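Local structure of putative branched-chain amino acid ABC transporter, periplasmic branched-chain amino acid-binding protein (Pseudomonas protegens Pf-5, 4RU0) at residues E82-T86 / A87-I91. The protein probably binds a branched-chain amino acid or similar small solute in the periplasm and delivers it to an ABC transporter for uptake. Sequence-based numbering, arbitrary orientation.
Sequences ETEWT and AEKGI
Thr86 and Lys89 meet at the start of helix 87-97, where Thr86 is the N-cap. The capping bond, from Lys89 N to Thr86 OG1, is weak at 3.4 Å though fairly straight (164° at the hydrogen). A chi1 of 69° places Thr86 OG1 between its own backbone N and carbonyl carbon; from there it also donates to Thr83 O, at 3.2 Å and close to the line of the carbonyl bond. Thr83 O is gripped twice, since Thr86 N closes the type I' beta turn of Thr83 to Thr86 on it at 3.0 Å. The compact part of the contact lies here: Lys89 CB rests 3.3 Å from Thr83 O, and buried Gly90 sends its N-H to Thr86 O (3.1 Å), the first i to i+4 bond of the helix. Thr83 CB packs beside the Gly90 backbone.

Toward solvent the contact thins to one pair of long side chains. The Lys89 chain, bent at chi2, passes Thr86 OG1 and runs out to Glu84, forming a salt bridge of 2.8 Å from NZ to OE2. NZ approaches from above the carboxylate plane, 57° out of it. A methionine in place of Lys89 would probably leave the Glu84 carboxylate without its charged mate and freer to swing.

The turn links strand 76-82 to helix 87-97. Thr83 makes a backbone hydrogen bond with Thr40, at the end of strand 34-40, and Glu82 OE1 accepts from Arg42 N in the loop beyond it; Trp85 points away, stacking on Tyr46 and meeting Tyr41 edge-to-face near the bound pentaoxaheptadecane, while Ala87 and Ile91 pack on helix 114-126.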
ATOM      1  N   GLU A  82      11.718  -3.377 -17.324  1.00 43.57           N
ATOM      2  CA  GLU A  82      12.009  -2.021 -16.870  1.00 43.18           C
ATOM      3  C   GLU A  82      10.890  -1.050 -17.238  1.00 52.49           C
ATOM      4  O   GLU A  82      10.562  -0.882 -18.411  1.00 53.22           O
ATOM      5  CB  GLU A  82      13.335  -1.541 -17.458  1.00 44.58           C
ATOM      6  CG  GLU A  82      13.744  -0.148 -17.008  1.00 52.74           C
ATOM      7  CD  GLU A  82      13.916  -0.038 -15.498  1.00 52.83           C
ATOM      8  OE1 GLU A  82      14.359  -1.021 -14.860  1.00 45.78           O
ATOM      9  OE2 GLU A  82      13.604   1.041 -14.955  1.00 52.43           O
ATOM     10  N   THR A  83      10.308  -0.407 -16.229  1.00 40.45           N
ATOM     11  CA  THR A  83       9.196   0.512 -16.451  1.00 43.29           C
ATOM     12  C   THR A  83       9.634   1.969 -16.310  1.00 43.83           C
ATOM     13  O   THR A  83       8.913   2.885 -16.713  1.00 44.33           O
ATOM     14  CB  THR A  83       8.036   0.244 -15.467  1.00 37.79           C
ATOM     15  OG1 THR A  83       8.393   0.714 -14.159  1.00 51.35           O
ATOM     16  CG2 THR A  83       7.724  -1.249 -15.412  1.00 38.10           C
ATOM     17  N   GLU A  84      10.814   2.168 -15.728  1.00 43.60           N
ATOM     18  CA  GLU A  84      11.377   3.498 -15.503  1.00 40.38           C
ATOM     19  C   GLU A  84      10.408   4.433 -14.788  1.00 52.48           C
ATOM     20  O   GLU A  84      10.472   5.653 -14.968  1.00 58.65           O
ATOM     21  CB  GLU A  84      11.809   4.123 -16.828  1.00 40.70           C
ATOM     22  CG  GLU A  84      12.726   3.236 -17.643  1.00 72.06           C
ATOM     23  CD  GLU A  84      13.467   3.997 -18.723  1.00 77.65           C
ATOM     24  OE1 GLU A  84      13.594   5.234 -18.592  1.00 82.03           O
ATOM     25  OE2 GLU A  84      13.923   3.361 -19.699  1.00 73.24           O
ATOM     26  N   TRP A  85       9.503   3.850 -14.000  1.00 47.25           N
ATOM     27  CA  TRP A  85       8.561   4.603 -13.175  1.00 47.31           C
ATOM     28  C   TRP A  85       7.554   5.416 -14.018  1.00 45.12           C
ATOM     29  O   TRP A  85       6.828   6.260 -13.486  1.00 42.62           O
ATOM     30  CB  TRP A  85       9.340   5.517 -12.212  1.00 38.06           C
ATOM     31  CG  TRP A  85       8.548   6.057 -11.053  1.00 53.31           C
ATOM     32  CD1 TRP A  85       8.207   5.392  -9.908  1.00 51.32           C
ATOM     33  CD2 TRP A  85       8.021   7.384 -10.919  1.00 56.13           C
ATOM     34  NE1 TRP A  85       7.488   6.221  -9.076  1.00 51.54           N
ATOM     35  CE2 TRP A  85       7.361   7.449  -9.673  1.00 55.92           C
ATOM     36  CE3 TRP A  85       8.039   8.522 -11.735  1.00 52.22           C
ATOM     37  CZ2 TRP A  85       6.725   8.609  -9.224  1.00 52.60           C
ATOM     38  CZ3 TRP A  85       7.407   9.672 -11.287  1.00 51.95           C
ATOM     39  CH2 TRP A  85       6.759   9.706 -10.043  1.00 50.49           C
ATOM     40  N   THR A  86       7.493   5.146 -15.320  1.00 36.04           N
ATOM     41  CA  THR A  86       6.572   5.862 -16.202  1.00 44.32           C
ATOM     42  C   THR A  86       5.400   4.995 -16.660  1.00 41.73           C
ATOM     43  O   THR A  86       5.475   3.763 -16.664  1.00 43.46           O
ATOM     44  CB  THR A  86       7.281   6.399 -17.463  1.00 35.74           C
ATOM     45  OG1 THR A  86       7.656   5.305 -18.308  1.00 53.96           O
ATOM     46  CG2 THR A  86       8.516   7.205 -17.085  1.00 36.90           C
ATOM     47  N   ALA A  87       4.320   5.656 -17.060  1.00 38.49           N
ATOM     48  CA  ALA A  87       3.126   4.968 -17.533  1.00 32.33           C
ATOM     49  C   ALA A  87       3.357   4.341 -18.899  1.00 32.64           C
ATOM     50  O   ALA A  87       2.876   3.247 -19.177  1.00 44.42           O
ATOM     51  CB  ALA A  87       1.940   5.941 -17.587  1.00 31.40           C
ATOM     52  N   GLU A  88       4.092   5.049 -19.751  1.00 39.87           N
ATOM     53  CA  GLU A  88       4.336   4.608 -21.119  1.00 40.22           C
ATOM     54  C   GLU A  88       5.009   3.241 -21.158  1.00 34.32           C
ATOM     55  O   GLU A  88       4.575   2.344 -21.890  1.00 34.23           O
ATOM     56  CB  GLU A  88       5.192   5.636 -21.865  1.00 49.99           C
ATOM     57  CG  GLU A  88       5.638   5.189 -23.250  1.00 61.61           C
ATOM     58  CD  GLU A  88       4.472   4.915 -24.180  1.00 70.69           C
ATOM     59  OE1 GLU A  88       3.477   5.673 -24.126  1.00 74.24           O
ATOM     60  OE2 GLU A  88       4.550   3.943 -24.962  1.00 71.22           O
ATOM     61  N   LYS A  89       6.059   3.079 -20.361  1.00 35.19           N
ATOM     62  CA  LYS A  89       6.785   1.817 -20.349  1.00 41.45           C
ATOM     63  C   LYS A  89       6.058   0.784 -19.494  1.00 35.73           C
ATOM     64  O   LYS A  89       6.079  -0.404 -19.805  1.00 36.20           O
ATOM     65  CB  LYS A  89       8.216   2.025 -19.857  1.00 45.85           C
ATOM     66  CG  LYS A  89       8.988   3.013 -20.711  1.00 53.15           C
ATOM     67  CD  LYS A  89      10.452   2.642 -20.831  1.00 60.40           C
ATOM     68  CE  LYS A  89      11.160   3.560 -21.817  1.00 63.04           C
ATOM     69  NZ  LYS A  89      12.554   3.121 -22.105  1.00 68.00           N
ATOM     70  N   GLY A  90       5.407   1.242 -18.428  1.00 34.96           N
ATOM     71  CA  GLY A  90       4.563   0.378 -17.621  1.00 34.48           C
ATOM     72  C   GLY A  90       3.557  -0.373 -18.482  1.00 33.95           C
ATOM     73  O   GLY A  90       3.390  -1.588 -18.358  1.00 34.31           O
ATOM     74  N   ILE A  91       2.907   0.363 -19.378  1.00 33.22           N
ATOM     75  CA  ILE A  91       1.938  -0.199 -20.304  1.00 32.75           C
ATOM     76  C   ILE A  91       2.579  -1.217 -21.243  1.00 33.72           C
ATOM     77  O   ILE A  91       2.010  -2.284 -21.490  1.00 33.78           O
ATOM     78  CB  ILE A  91       1.263   0.914 -21.124  1.00 31.99           C
ATOM     79  CG1 ILE A  91       0.291   1.692 -20.237  1.00 34.00           C
ATOM     80  CG2 ILE A  91       0.543   0.344 -22.329  1.00 31.82           C
ATOM     81  CD1 ILE A  91      -0.235   2.978 -20.872  1.00 30.48           C
TER